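Local coordinates for uncharacterized conserved protein (Ruegeria pomeroyi DSS-3, PDB 3IUS) that is of unknown function but, as a member of the NAD-dependent epimerase/dehydratase family, probably binds a dinucleotide cofactor through a Rossmann-type domain, at residues Gly28-Gly33 and Gly48-Leu53; Leu9-Gly14 and Glu57-Asp62; Thr16-Ser21 and Glu42-Ser47; Thr34-Asp39 and Leu53-Glu58. All coordinates share one frame; numbering follows the deposited sequence. Where two conformers were deposited one is given.

Contact 1 (Gly28-Gly33 and Gly48-Leu53)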
loop_
_atom_site.group_PDB
_atom_site.type_symbol
_atom_site.label_atom_id
_atom_site.label_comp_id
_atom_site.label_asym_id
_atom_site.label_seq_id
_atom_site.Cartn_x
_atom_site.Cartn_y
_atom_site.Cartn_z
ATOM N N GLY A 28 10.320 -0.988 -21.311
ATOM C CA GLY A 28 11.664 -1.508 -21.493
ATOM C C GLY A 28 12.334 -1.959 -20.211
ATOM O O GLY A 28 13.463 -2.446 -20.232
ATOM N N TRP A 29 11.639 -1.794 -19.091
ATOM C CA TRP A 29 12.162 -2.216 -17.796
ATOM C C TRP A 29 12.269 -3.731 -17.679
ATOM O O TRP A 29 11.441 -4.467 -18.217
ATOM C CB TRP A 29 11.265 -1.699 -16.667
ATOM C CG TRP A 29 11.434 -0.250 -16.374
ATOM C CD1 TRP A 29 10.962 0.797 -17.112
ATOM C CD2 TRP A 29 12.118 0.323 -15.256
ATOM N NE1 TRP A 29 11.313 1.986 -16.524
ATOM C CE2 TRP A 29 12.022 1.722 -15.381
ATOM C CE3 TRP A 29 12.800 -0.213 -14.157
ATOM C CZ2 TRP A 29 12.585 2.595 -14.450
ATOM C CZ3 TRP A 29 13.359 0.656 -13.236
ATOM C CH2 TRP A 29 13.248 2.043 -13.388
ATOM N N ARG A 30 13.293 -4.190 -16.970
ATOM C CA ARG A 30 13.348 -5.578 -16.540
ATOM C C ARG A 30 12.885 -5.646 -15.089
ATOM O O ARG A 30 13.426 -4.950 -14.233
ATOM C CB ARG A 30 14.764 -6.134 -16.659
ATOM C CG ARG A 30 14.892 -7.560 -16.147
ATOM C CD ARG A 30 16.336 -8.011 -16.057
ATOM N NE ARG A 30 16.425 -9.381 -15.565
ATOM C CZ ARG A 30 17.474 -9.878 -14.919
ATOM N NH1 ARG A 30 18.532 -9.115 -14.684
ATOM N NH2 ARG A 30 17.459 -11.137 -14.506
ATOM N N ILE A 31 11.873 -6.468 -14.817
ATOM C CA ILE A 31 11.374 -6.639 -13.456
ATOM C C ILE A 31 11.531 -8.083 -12.982
ATOM O O ILE A 31 11.251 -9.029 -13.723
ATOM C CB ILE A 31 9.884 -6.225 -13.315
ATOM C CG1 ILE A 31 9.653 -4.804 -13.838
ATOM C CG2 ILE A 31 9.436 -6.326 -11.866
ATOM C CD1 ILE A 31 9.422 -4.742 -15.325
ATOM N N ILE A 32 11.991 -8.229 -11.745
ATOM C CA ILE A 32 12.120 -9.522 -11.084
ATOM C C ILE A 32 11.253 -9.499 -9.829
ATOM O O ILE A 32 11.440 -8.650 -8.958
ATOM C CB ILE A 32 13.579 -9.778 -10.674
ATOM C CG1 ILE A 32 14.501 -9.646 -11.887
ATOM C CG2 ILE A 32 13.731 -11.144 -10.010
ATOM C CD1 ILE A 32 15.964 -9.532 -11.524
ATOM N N GLY A 33 10.291 -10.413 -9.735
ATOM C CA GLY A 33 9.374 -10.409 -8.610
ATOM C C GLY A 33 9.437 -11.685 -7.796
ATOM O O GLY A 33 9.471 -12.785 -8.352
ATOM N N GLY A 48 4.482 -9.353 -15.975
ATOM C CA GLY A 48 5.640 -8.847 -16.692
ATOM C C GLY A 48 6.952 -8.957 -15.941
ATOM O O GLY A 48 7.956 -8.372 -16.352
ATOM N N ALA A 49 6.949 -9.711 -14.844
ATOM C CA ALA A 49 8.148 -9.897 -14.037
ATOM C C ALA A 49 8.650 -11.339 -14.091
ATOM O O ALA A 49 7.866 -12.277 -14.249
ATOM C CB ALA A 49 7.883 -9.483 -12.591
ATOM N N GLU A 50 9.964 -11.505 -13.975
ATOM C CA GLU A 50 10.581 -12.823 -13.820
ATOM C C GLU A 50 10.346 -13.347 -12.404
ATOM O O GLU A 50 10.829 -12.753 -11.438
ATOM C CB GLU A 50 12.086 -12.731 -14.062
ATOM C CG GLU A 50 12.475 -12.155 -15.408
ATOM C CD GLU A 50 13.962 -11.868 -15.502
ATOM O OE1 GLU A 50 14.370 -11.140 -16.432
ATOM O OE2 GLU A 50 14.718 -12.370 -14.646
ATOM N N PRO A 51 9.624 -14.472 -12.276
ATOM C CA PRO A 51 9.217 -14.983 -10.961
ATOM C C PRO A 51 10.359 -15.665 -10.218
ATOM O O PRO A 51 11.081 -16.478 -10.803
ATOM C CB PRO A 51 8.137 -16.026 -11.297
ATOM C CG PRO A 51 7.974 -16.005 -12.799
ATOM C CD PRO A 51 9.200 -15.367 -13.364
ATOM N N LEU A 52 10.514 -15.334 -8.940
ATOM C CA LEU A 52 11.470 -16.004 -8.071
ATOM C C LEU A 52 10.765 -16.515 -6.828
ATOM O O LEU A 52 9.940 -15.813 -6.244
ATOM C CB LEU A 52 12.583 -15.046 -7.647
ATOM C CG LEU A 52 13.698 -14.717 -8.632
ATOM C CD1 LEU A 52 14.707 -13.807 -7.957
ATOM C CD2 LEU A 52 14.363 -15.995 -9.113
ATOM N N LEU A 53 11.097 -17.734 -6.419
ATOM C CA LEU A 53 10.576 -18.288 -5.181
ATOM C C LEU A 53 11.487 -17.887 -4.025
ATOM O O LEU A 53 12.683 -18.166 -4.051
ATOM C CB LEU A 53 10.479 -19.813 -5.281
ATOM C CG LEU A 53 9.770 -20.567 -4.154
ATOM C CD1 LEU A 53 8.345 -20.063 -3.971
ATOM C CD2 LEU A 53 9.783 -22.060 -4.448
HETATM O O HOH W 1 10.373 -7.863 -16.931
#
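Two neighbouring parallel strands of the Rossmann-type sheet, 30-35 and 49-53, are joined here by three backbone hydrogen bonds. Glu50 N gives to Ile31 O at 2.8 Å, in the plane of that carbonyl; Gly33 N then reaches Glu50 O from above its carbonyl plane, and Leu52 N returns to Gly33 O. Glu50 bonds through N and O to the two residues flanking its partner Ile32, as in parallel pairing, and helix 41-46 makes the crossover of this beta-alpha-beta unit. On the helix-covered face, Ala49 CB sits 3.6 Å from Ile31 CG2, a small methyl where Ile44 presses down. Gly33 suits the same face, since a CB there would come close to Ala49 CB. The opposite face carries Ile32, whose CG2 meets Leu52 CD1 at 3.5 Å, and a salt bridge. Arg30, extended with CG anti to the backbone N (chi1 177°), presents NE and NH2 side-on to the carboxylate: NE lies 2.8 Å from Glu50 OE1, above the carboxylate plane, and NH2 3.0 Å from Glu50 OE2, on its syn lone pair. Ile32 CD1 lies over one face of the guanidinium. An alanine in place of Glu50 would remove both carboxylate bonds and would probably leave the Arg30 guanidinium less firmly oriented. A water takes the N-H of Ile31 and donates to Gly48 O; the positive phi of Gly48 completes a Schellman motif.

Contact 2 (Leu9-Gly14 and Glu57-Asp62); sequences LSFGHG and EEPSLD
The first Rossmann strand, 7-11, which leads into the glycine turn that fits the dinucleotide-binding GxGxxA pattern, meets the irregular segment 57-62 through Leu9 and Phe11. No hydrogen bond joins the two segments, and four apolar side chains, Leu9 and Phe11 against Pro59 and Leu61, carry the contact. Leu9, with CG anti to the backbone N (chi1 176°), sends CD2 to Leu61 CD2, tip to tip at 3.7 Å, the two side chains crossing at about a right angle. The same methyl of Leu9 lies 3.8 Å from Ser60 O and, more loosely, 4.3 Å from Pro59 CB. Phe11 CE1 comes obliquely to Pro59 CG at 4.1 Å. A branched leucine and a compact proline suit this place, filling the space beside the strand without bringing in polar groups. Ser60 turns its own CB away, and its OG accepts from Asp62 N at 3.2 Å in an ST turn. Behind this contact, Ser10 near the end of the strand reaches into the glycine turn: its OG lies in the plane of the His13 ring, 2.9 Å from His13 ND1, a hydrogen bond that helps fix the ring's rotation. Strand 30-35 flanks Leu9 through Ile32 and Thr34, strand 66-69 borders it through Leu67, and helix 79-90 packs on Phe11 through Val80 and Leu84.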
loop_
_atom_site.group_PDB
_atom_site.type_symbol
_atom_site.label_atom_id
_atom_site.label_comp_id
_atom_site.label_asym_id
_atom_site.label_seq_id
_atom_site.Cartn_x
_atom_site.Cartn_y
_atom_site.Cartn_z
ATOM N N LEU A 9 14.090 -5.096 -8.771
ATOM C CA LEU A 9 13.823 -6.293 -7.981
ATOM C C LEU A 9 12.720 -5.985 -6.968
ATOM O O LEU A 9 12.845 -5.079 -6.144
ATOM C CB LEU A 9 15.092 -6.777 -7.280
ATOM C CG LEU A 9 14.982 -7.980 -6.334
ATOM C CD1 LEU A 9 14.267 -9.149 -7.001
ATOM C CD2 LEU A 9 16.357 -8.392 -5.844
ATOM N N SER A 10 11.633 -6.742 -7.046
ATOM C CA SER A 10 10.444 -6.466 -6.262
ATOM C C SER A 10 10.185 -7.629 -5.305
ATOM O O SER A 10 9.808 -8.722 -5.735
ATOM C CB SER A 10 9.263 -6.266 -7.218
ATOM O OG SER A 10 8.019 -6.193 -6.549
ATOM N N PHE A 11 10.416 -7.401 -4.013
ATOM C CA PHE A 11 10.215 -8.434 -2.997
ATOM C C PHE A 11 8.752 -8.484 -2.598
ATOM O O PHE A 11 8.167 -7.464 -2.222
ATOM C CB PHE A 11 11.067 -8.156 -1.755
ATOM C CG PHE A 11 12.542 -8.267 -1.991
ATOM C CD1 PHE A 11 13.192 -9.484 -1.837
ATOM C CD2 PHE A 11 13.281 -7.157 -2.354
ATOM C CE1 PHE A 11 14.557 -9.587 -2.049
ATOM C CE2 PHE A 11 14.641 -7.251 -2.569
ATOM C CZ PHE A 11 15.278 -8.468 -2.422
ATOM N N GLY A 12 8.162 -9.671 -2.655
ATOM C CA GLY A 12 6.747 -9.808 -2.379
ATOM C C GLY A 12 5.953 -9.108 -3.461
ATOM O O GLY A 12 5.114 -8.251 -3.184
ATOM N N HIS A 13 6.243 -9.474 -4.706
ATOM C CA HIS A 13 5.597 -8.895 -5.877
ATOM C C HIS A 13 4.125 -9.290 -5.931
ATOM O O HIS A 13 3.759 -10.250 -6.609
ATOM C CB HIS A 13 6.300 -9.394 -7.134
ATOM C CG HIS A 13 5.963 -8.620 -8.370
ATOM N ND1 HIS A 13 6.561 -7.417 -8.681
ATOM C CD2 HIS A 13 5.112 -8.891 -9.388
ATOM C CE1 HIS A 13 6.082 -6.974 -9.830
ATOM N NE2 HIS A 13 5.202 -7.850 -10.281
ATOM N N GLY A 14 3.285 -8.541 -5.224
ATOM C CA GLY A 14 1.874 -8.870 -5.124
ATOM C C GLY A 14 0.963 -7.904 -5.857
ATOM O O GLY A 14 1.331 -7.342 -6.885
ATOM N N GLU A 57 16.275 -19.962 -2.653
ATOM C CA GLU A 57 17.573 -19.443 -3.044
ATOM C C GLU A 57 17.584 -17.935 -2.848
ATOM O O GLU A 57 16.551 -17.279 -2.947
ATOM C CB GLU A 57 17.910 -19.809 -4.491
ATOM C CG GLU A 57 18.266 -21.279 -4.691
ATOM C CD GLU A 57 19.350 -21.770 -3.732
ATOM O OE1 GLU A 57 20.117 -20.933 -3.200
ATOM O OE2 GLU A 57 19.430 -22.999 -3.511
ATOM N N GLU A 58 18.757 -17.392 -2.550
ATOM C CA GLU A 58 18.901 -15.962 -2.368
ATOM C C GLU A 58 18.749 -15.268 -3.716
ATOM O O GLU A 58 19.425 -15.623 -4.678
ATOM C CB GLU A 58 20.269 -15.664 -1.755
ATOM C CG GLU A 58 20.575 -14.196 -1.569
ATOM C CD GLU A 58 21.898 -13.971 -0.856
ATOM O OE1 GLU A 58 22.571 -12.957 -1.147
ATOM O OE2 GLU A 58 22.266 -14.816 -0.009
ATOM N N PRO A 59 17.836 -14.287 -3.802
ATOM C CA PRO A 59 17.695 -13.515 -5.040
ATOM C C PRO A 59 18.988 -12.757 -5.330
ATOM O O PRO A 59 19.589 -12.207 -4.405
ATOM C CB PRO A 59 16.571 -12.524 -4.714
ATOM C CG PRO A 59 15.846 -13.121 -3.558
ATOM C CD PRO A 59 16.883 -13.854 -2.768
ATOM N N SER A 60 19.411 -12.736 -6.588
ATOM C CA SER A 60 20.635 -12.037 -6.961
ATOM C C SER A 60 20.426 -10.531 -7.071
ATOM O O SER A 60 19.382 -10.070 -7.528
ATOM C CB SER A 60 21.180 -12.567 -8.282
ATOM O OG SER A 60 22.335 -11.835 -8.661
ATOM N N LEU A 61 21.435 -9.767 -6.662
ATOM C CA LEU A 61 21.365 -8.312 -6.730
ATOM C C LEU A 61 22.178 -7.786 -7.899
ATOM O O LEU A 61 22.256 -6.578 -8.113
ATOM C CB LEU A 61 21.855 -7.681 -5.423
ATOM C CG LEU A 61 20.954 -7.891 -4.208
ATOM C CD1 LEU A 61 21.620 -7.396 -2.928
ATOM C CD2 LEU A 61 19.616 -7.203 -4.424
ATOM N N ASP A 62 22.780 -8.694 -8.660
ATOM C CA ASP A 62 23.579 -8.286 -9.809
ATOM C C ASP A 62 22.735 -7.581 -10.859
ATOM O O ASP A 62 21.698 -8.097 -11.296
ATOM C CB ASP A 62 24.293 -9.473 -10.450
ATOM C CG ASP A 62 25.218 -9.045 -11.574
ATOM O OD1 ASP A 62 26.128 -8.227 -11.311
ATOM O OD2 ASP A 62 25.031 -9.511 -12.718
#

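Contact 3 (Thr16-Ser21 and Glu42-Ser47). With EDO (1,2-ethanediol), chain E.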
loop_
_atom_site.group_PDB
_atom_site.type_symbol
_atom_site.label_atom_id
_atom_site.label_comp_id
_atom_site.label_asym_id
_atom_site.label_seq_id
_atom_site.Cartn_x
_atom_site.Cartn_y
_atom_site.Cartn_z
ATOM N N THR A 16 -0.157 -4.780 -5.572
ATOM C CA THR A 16 0.316 -3.441 -5.910
ATOM C C THR A 16 1.479 -3.456 -6.898
ATOM O O THR A 16 1.439 -2.775 -7.920
ATOM C CB THR A 16 0.724 -2.659 -4.645
ATOM O OG1 THR A 16 -0.442 -2.410 -3.849
ATOM C CG2 THR A 16 1.379 -1.332 -5.003
ATOM N N ALA A 17 2.516 -4.226 -6.588
ATOM C CA ALA A 17 3.714 -4.270 -7.424
ATOM C C ALA A 17 3.420 -4.766 -8.847
ATOM O O ALA A 17 4.089 -4.373 -9.797
ATOM C CB ALA A 17 4.788 -5.133 -6.762
ATOM N N ARG A 18 2.412 -5.624 -8.989
ATOM C CA ARG A 18 2.032 -6.144 -10.302
ATOM C C ARG A 18 1.434 -5.076 -11.213
ATOM O O ARG A 18 1.653 -5.100 -12.426
ATOM C CB ARG A 18 1.084 -7.338 -10.161
ATOM C CG ARG A 18 1.796 -8.580 -9.662
ATOM C CD ARG A 18 0.832 -9.661 -9.233
ATOM N NE ARG A 18 1.499 -10.604 -8.341
ATOM C CZ ARG A 18 0.942 -11.708 -7.858
ATOM N NH1 ARG A 18 -0.306 -12.018 -8.185
ATOM N NH2 ARG A 18 1.637 -12.499 -7.048
ATOM N N VAL A 19 0.676 -4.143 -10.644
ATOM C CA VAL A 19 0.144 -3.053 -11.449
ATOM C C VAL A 19 1.287 -2.173 -11.941
ATOM O O VAL A 19 1.275 -1.725 -13.085
ATOM C CB VAL A 19 -0.904 -2.204 -10.701
ATOM C CG1 VAL A 19 -1.988 -3.093 -10.115
ATOM C CG2 VAL A 19 -0.249 -1.362 -9.630
ATOM N N LEU A 20 2.280 -1.952 -11.088
ATOM C CA LEU A 20 3.454 -1.183 -11.484
ATOM C C LEU A 20 4.218 -1.904 -12.585
ATOM O O LEU A 20 4.568 -1.299 -13.598
ATOM C CB LEU A 20 4.373 -0.951 -10.289
ATOM C CG LEU A 20 5.685 -0.242 -10.623
ATOM C CD1 LEU A 20 5.423 1.122 -11.244
ATOM C CD2 LEU A 20 6.557 -0.124 -9.383
ATOM N N SER A 21 4.478 -3.195 -12.391
ATOM C CA SER A 21 5.235 -3.964 -13.384
ATOM C C SER A 21 4.546 -4.019 -14.759
ATOM O O SER A 21 5.210 -3.938 -15.795
ATOM C CB SER A 21 5.626 -5.360 -12.862
ATOM O OG SER A 21 4.498 -6.193 -12.639
ATOM N N GLU A 42 3.063 -18.045 -11.696
ATOM C CA GLU A 42 2.299 -17.766 -12.908
ATOM C C GLU A 42 1.834 -16.318 -12.966
ATOM O O GLU A 42 2.059 -15.614 -13.955
ATOM C CB GLU A 42 1.066 -18.668 -12.935
ATOM C CG GLU A 42 0.701 -19.216 -14.291
ATOM C CD GLU A 42 1.309 -20.581 -14.531
ATOM O OE1 GLU A 42 0.549 -21.526 -14.836
ATOM O OE2 GLU A 42 2.544 -20.712 -14.393
ATOM N N ALA A 43 1.170 -15.884 -11.899
ATOM C CA ALA A 43 0.629 -14.533 -11.812
ATOM C C ALA A 43 1.732 -13.482 -11.894
ATOM O O ALA A 43 1.550 -12.426 -12.495
ATOM C CB ALA A 43 -0.173 -14.365 -10.534
ATOM N N ILE A 44 2.874 -13.776 -11.288
ATOM C CA ILE A 44 4.003 -12.856 -11.343
ATOM C C ILE A 44 4.524 -12.720 -12.772
ATOM O O ILE A 44 4.766 -11.611 -13.250
ATOM C CB ILE A 44 5.130 -13.286 -10.387
ATOM C CG1 ILE A 44 4.684 -13.083 -8.936
ATOM C CG2 ILE A 44 6.408 -12.486 -10.652
ATOM C CD1 ILE A 44 5.683 -13.565 -7.910
ATOM N N ARG A 45 4.683 -13.848 -13.458
ATOM C CA ARG A 45 5.135 -13.829 -14.845
ATOM C C ARG A 45 4.186 -13.012 -15.724
ATOM O O ARG A 45 4.621 -12.173 -16.511
ATOM C CB ARG A 45 5.287 -15.253 -15.384
ATOM C CG ARG A 45 5.619 -15.323 -16.865
ATOM C CD ARG A 45 6.012 -16.733 -17.289
ATOM N NE ARG A 45 7.357 -17.086 -16.836
ATOM C CZ ARG A 45 7.626 -17.944 -15.857
ATOM N NH1 ARG A 45 6.642 -18.561 -15.215
ATOM N NH2 ARG A 45 8.885 -18.192 -15.523
ATOM N N ALA A 46 2.886 -13.259 -15.580
ATOM C CA ALA A 46 1.874 -12.535 -16.347
ATOM C C ALA A 46 1.915 -11.018 -16.124
ATOM O O ALA A 46 1.498 -10.246 -16.988
ATOM C CB ALA A 46 0.480 -13.079 -16.035
ATOM N N SER A 47 2.406 -10.600 -14.958
ATOM C CA SER A 47 2.485 -9.183 -14.618
ATOM C C SER A 47 3.727 -8.553 -15.231
ATOM O O SER A 47 3.995 -7.366 -15.034
ATOM C CB SER A 47 2.506 -8.988 -13.103
ATOM O OG SER A 47 3.791 -9.264 -12.575
HETATM C C1 EDO E . -2.134 -1.846 -14.524
HETATM O O1 EDO E . -0.766 -1.373 -14.832
HETATM C C2 EDO E . -2.334 -3.334 -14.563
HETATM O O2 EDO E . -3.053 -4.231 -13.748
#
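Packing is closest where the end of helix 41-46 meets helix 15-24. Ser47 faces the neighbouring helix, and its CB lies 3.5 Å from Arg18 CG. Ser21 OG, placed between the backbone N and the carbonyl carbon (chi1 66°), lies 2.7 Å from Ser47 O. Ser47 OG takes the same crowded position (chi1 78°) and gives its proton to Ile44 O at 2.6 Å, in the carbonyl plane and on a lone pair. Both hydroxyls are also hydrogen-bonded to His13 NE2. Serine suits these two buried positions because it is small enough for the helices to come close, yet gives polar atoms a partner. Both helices belong to successive beta-alpha units of the Rossmann-type fold and cover the same side of the sheet, and Ala17 on the first fits the GxGxxA pattern, whose helix begins beside the expected dinucleotide site. Arg18 belongs to the tight part too. It runs extended from CG to NE and crosses Ile44 at about a right angle, with NH2 3.6 Å from Ile44 CG1 and NH1 3.3 Å from Ala43 CB, while Ile44 N and Ala43 C lie over one face of the guanidinium. Alanine leaves room there for the flat group. The guanidinium is held by His13 O at NE and Gln40 OE1 at NH2, and a bound formic acid lies close by. The loose side is the outer one, where Glu42, Arg45 and Ala46 are exposed and leave segment 16-21 untouched. On another side of helix 15-24, an ethanediol, probably from the crystallisation liquor, donates to Val19 O.

Contact 4 (Thr34-Asp39 and Leu53-Glu58); sequences TSRNPD and LWPGEE. With FMT (formic acid), chain D.
Thr34 opens the segment with CB turned toward Trp54, 4.2 Å from Trp54 CB. Its OG1 is bonded to Gly12 N, and a water 2.9 Å from this OG1 donates onward to Trp54 O, so threonine gives a carbon to pack on Trp54 CB and a hydroxyl to bind Gly12 N. Ser35 follows as the last residue of strand 30-35: its carbonyl O receives Trp54 N at 2.9 Å, nearly straight at 175° though from above the carbonyl plane, and the parallel bridge to Leu53 extends the sheet by one residue. Ser35 OG, anti to the backbone N, accepts from Asn37 N at 3.0 Å to close an ST turn and donates to O1 of a bound formic acid. An alanine at Ser35 would lose both of these bonds and would probably leave the turn into Asn37 less well defined. Arg36 bends at chi3 (40°), which lays its guanidinium over Pro55: the ring's CD sits 3.3 Å above the plane, offset toward the rim, so the flat cation packs against a proline ring that follows a cis peptide. Asn37 begins a second turn, its OD1 accepting from Asp39 N in an Asx turn. Pro38 meets Leu53 CD1 at 4.2 Å through CD; the same methyl of Leu53 lies 3.5 Å from Ser35 O. These turns follow the C-terminal end of strand 30-35, the edge of a Rossmann-type sheet where a dinucleotide is generally bound, and the formic acid, although probably from the crystallisation liquor, lies at this end.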
loop_
_atom_site.group_PDB
_atom_site.type_symbol
_atom_site.label_atom_id
_atom_site.label_comp_id
_atom_site.label_asym_id
_atom_site.label_seq_id
_atom_site.Cartn_x
_atom_site.Cartn_y
_atom_site.Cartn_z
ATOM N N THR A 34 9.447 -11.546 -6.476
ATOM C CA THR A 34 9.512 -12.709 -5.600
ATOM C C THR A 34 8.180 -12.987 -4.913
ATOM O O THR A 34 7.355 -12.088 -4.720
ATOM C CB THR A 34 10.581 -12.550 -4.512
ATOM O OG1 THR A 34 10.028 -11.839 -3.397
ATOM C CG2 THR A 34 11.797 -11.794 -5.052
ATOM N N SER A 35 7.985 -14.247 -4.550
ATOM C CA SER A 35 6.859 -14.653 -3.718
ATOM C C SER A 35 7.277 -15.857 -2.893
ATOM O O SER A 35 8.126 -16.639 -3.313
ATOM C CB SER A 35 5.647 -15.004 -4.574
ATOM O OG SER A 35 4.581 -15.475 -3.763
ATOM N N ARG A 36 6.695 -16.004 -1.712
ATOM C CA ARG A 36 6.956 -17.195 -0.923
ATOM C C ARG A 36 5.930 -18.265 -1.263
ATOM O O ARG A 36 6.029 -19.401 -0.812
ATOM C CB ARG A 36 6.954 -16.882 0.574
ATOM C CG ARG A 36 5.587 -16.725 1.209
ATOM C CD ARG A 36 5.733 -16.804 2.726
ATOM N NE ARG A 36 6.924 -16.085 3.169
ATOM C CZ ARG A 36 7.724 -16.488 4.150
ATOM N NH1 ARG A 36 8.790 -15.768 4.474
ATOM N NH2 ARG A 36 7.473 -17.613 4.802
ATOM N N ASN A 37 4.949 -17.892 -2.075
ATOM C CA ASN A 37 3.915 -18.829 -2.500
ATOM C C ASN A 37 4.199 -19.370 -3.895
ATOM O O ASN A 37 4.098 -18.640 -4.884
ATOM C CB ASN A 37 2.538 -18.158 -2.455
ATOM C CG ASN A 37 1.411 -19.107 -2.817
ATOM O OD1 ASN A 37 1.645 -20.231 -3.258
ATOM N ND2 ASN A 37 0.177 -18.652 -2.633
ATOM N N PRO A 38 4.559 -20.658 -3.980
ATOM C CA PRO A 38 4.914 -21.284 -5.260
ATOM C C PRO A 38 3.785 -21.234 -6.294
ATOM O O PRO A 38 4.060 -21.345 -7.489
ATOM C CB PRO A 38 5.233 -22.736 -4.877
ATOM C CG PRO A 38 4.641 -22.935 -3.522
ATOM C CD PRO A 38 4.629 -21.602 -2.850
ATOM N N ASP A 39 2.543 -21.064 -5.850
ATOM C CA ASP A 39 1.416 -21.040 -6.783
ATOM C C ASP A 39 1.195 -19.651 -7.383
ATOM O O ASP A 39 0.233 -19.432 -8.119
ATOM C CB ASP A 39 0.133 -21.566 -6.124
ATOM C CG ASP A 39 -0.563 -20.523 -5.259
ATOM O OD1 ASP A 39 -1.595 -20.856 -4.633
ATOM O OD2 ASP A 39 -0.086 -19.369 -5.200
ATOM N N LEU A 53 11.097 -17.734 -6.419
ATOM C CA LEU A 53 10.576 -18.288 -5.181
ATOM C C LEU A 53 11.487 -17.887 -4.025
ATOM O O LEU A 53 12.683 -18.166 -4.051
ATOM C CB LEU A 53 10.479 -19.813 -5.281
ATOM C CG LEU A 53 9.770 -20.567 -4.154
ATOM C CD1 LEU A 53 8.345 -20.063 -3.971
ATOM C CD2 LEU A 53 9.783 -22.060 -4.448
ATOM N N TRP A 54 10.918 -17.221 -3.023
ATOM C CA TRP A 54 11.680 -16.774 -1.857
ATOM C C TRP A 54 10.764 -16.602 -0.641
ATOM O O TRP A 54 9.748 -15.911 -0.725
ATOM C CB TRP A 54 12.418 -15.467 -2.176
ATOM C CG TRP A 54 13.448 -15.104 -1.155
ATOM C CD1 TRP A 54 14.679 -15.670 -0.996
ATOM C CD2 TRP A 54 13.336 -14.096 -0.145
ATOM N NE1 TRP A 54 15.341 -15.076 0.049
ATOM C CE2 TRP A 54 14.538 -14.106 0.590
ATOM C CE3 TRP A 54 12.334 -13.188 0.214
ATOM C CZ2 TRP A 54 14.767 -13.244 1.660
ATOM C CZ3 TRP A 54 12.563 -12.332 1.278
ATOM C CH2 TRP A 54 13.768 -12.368 1.990
ATOM N N PRO A 55 11.116 -17.216 0.506
ATOM C CA PRO A 55 12.313 -17.989 0.870
ATOM C C PRO A 55 12.676 -19.133 -0.068
ATOM O O PRO A 55 11.812 -19.798 -0.638
ATOM C CB PRO A 55 11.952 -18.557 2.247
ATOM C CG PRO A 55 11.024 -17.565 2.814
ATOM C CD PRO A 55 10.208 -17.067 1.658
ATOM N N GLY A 56 13.977 -19.359 -0.199
ATOM C CA GLY A 56 14.513 -20.403 -1.049
ATOM C C GLY A 56 15.943 -20.018 -1.370
ATOM O O GLY A 56 16.735 -19.760 -0.463
ATOM N N GLU A 57 16.275 -19.962 -2.653
ATOM C CA GLU A 57 17.573 -19.443 -3.044
ATOM C C GLU A 57 17.584 -17.935 -2.848
ATOM O O GLU A 57 16.551 -17.279 -2.947
ATOM C CB GLU A 57 17.910 -19.809 -4.491
ATOM C CG GLU A 57 18.266 -21.279 -4.691
ATOM C CD GLU A 57 19.350 -21.770 -3.732
ATOM O OE1 GLU A 57 20.117 -20.933 -3.200
ATOM O OE2 GLU A 57 19.430 -22.999 -3.511
ATOM N N GLU A 58 18.757 -17.392 -2.550
ATOM C CA GLU A 58 18.901 -15.962 -2.368
ATOM C C GLU A 58 18.749 -15.268 -3.716
ATOM O O GLU A 58 19.425 -15.623 -4.678
ATOM C CB GLU A 58 20.269 -15.664 -1.755
ATOM C CG GLU A 58 20.575 -14.196 -1.569
ATOM C CD GLU A 58 21.898 -13.971 -0.856
ATOM O OE1 GLU A 58 22.571 -12.957 -1.147
ATOM O OE2 GLU A 58 22.266 -14.816 -0.009
HETATM C C FMT D . 3.187 -12.587 -4.443
HETATM O O1 FMT D . 2.458 -13.475 -3.997
HETATM O O2 FMT D . 4.115 -12.068 -3.821
HETATM O O HOH W 2 8.695 -13.413 -1.404
#

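Contacts 1 and 4 follow the same pair of strands, the first through regular parallel pairing and the second where pairing gives way to turns at their C-terminal ends. Contact 4 is largely surface, with proline, arginine and a water, whereas contact 1 is partly buried, its salt bridge at the margin. Contacts 2 and 3 are the buried ones but differ in chemistry: contact 2 has no hydrogen bond across its segments and is mostly apolar, contact 3 mixes serine hydroxyls with an arginine. His13 joins contacts 2 and 3, and Ile44 of contact 3 packs on Pro51 of contact 1 and Ser35 of contact 4.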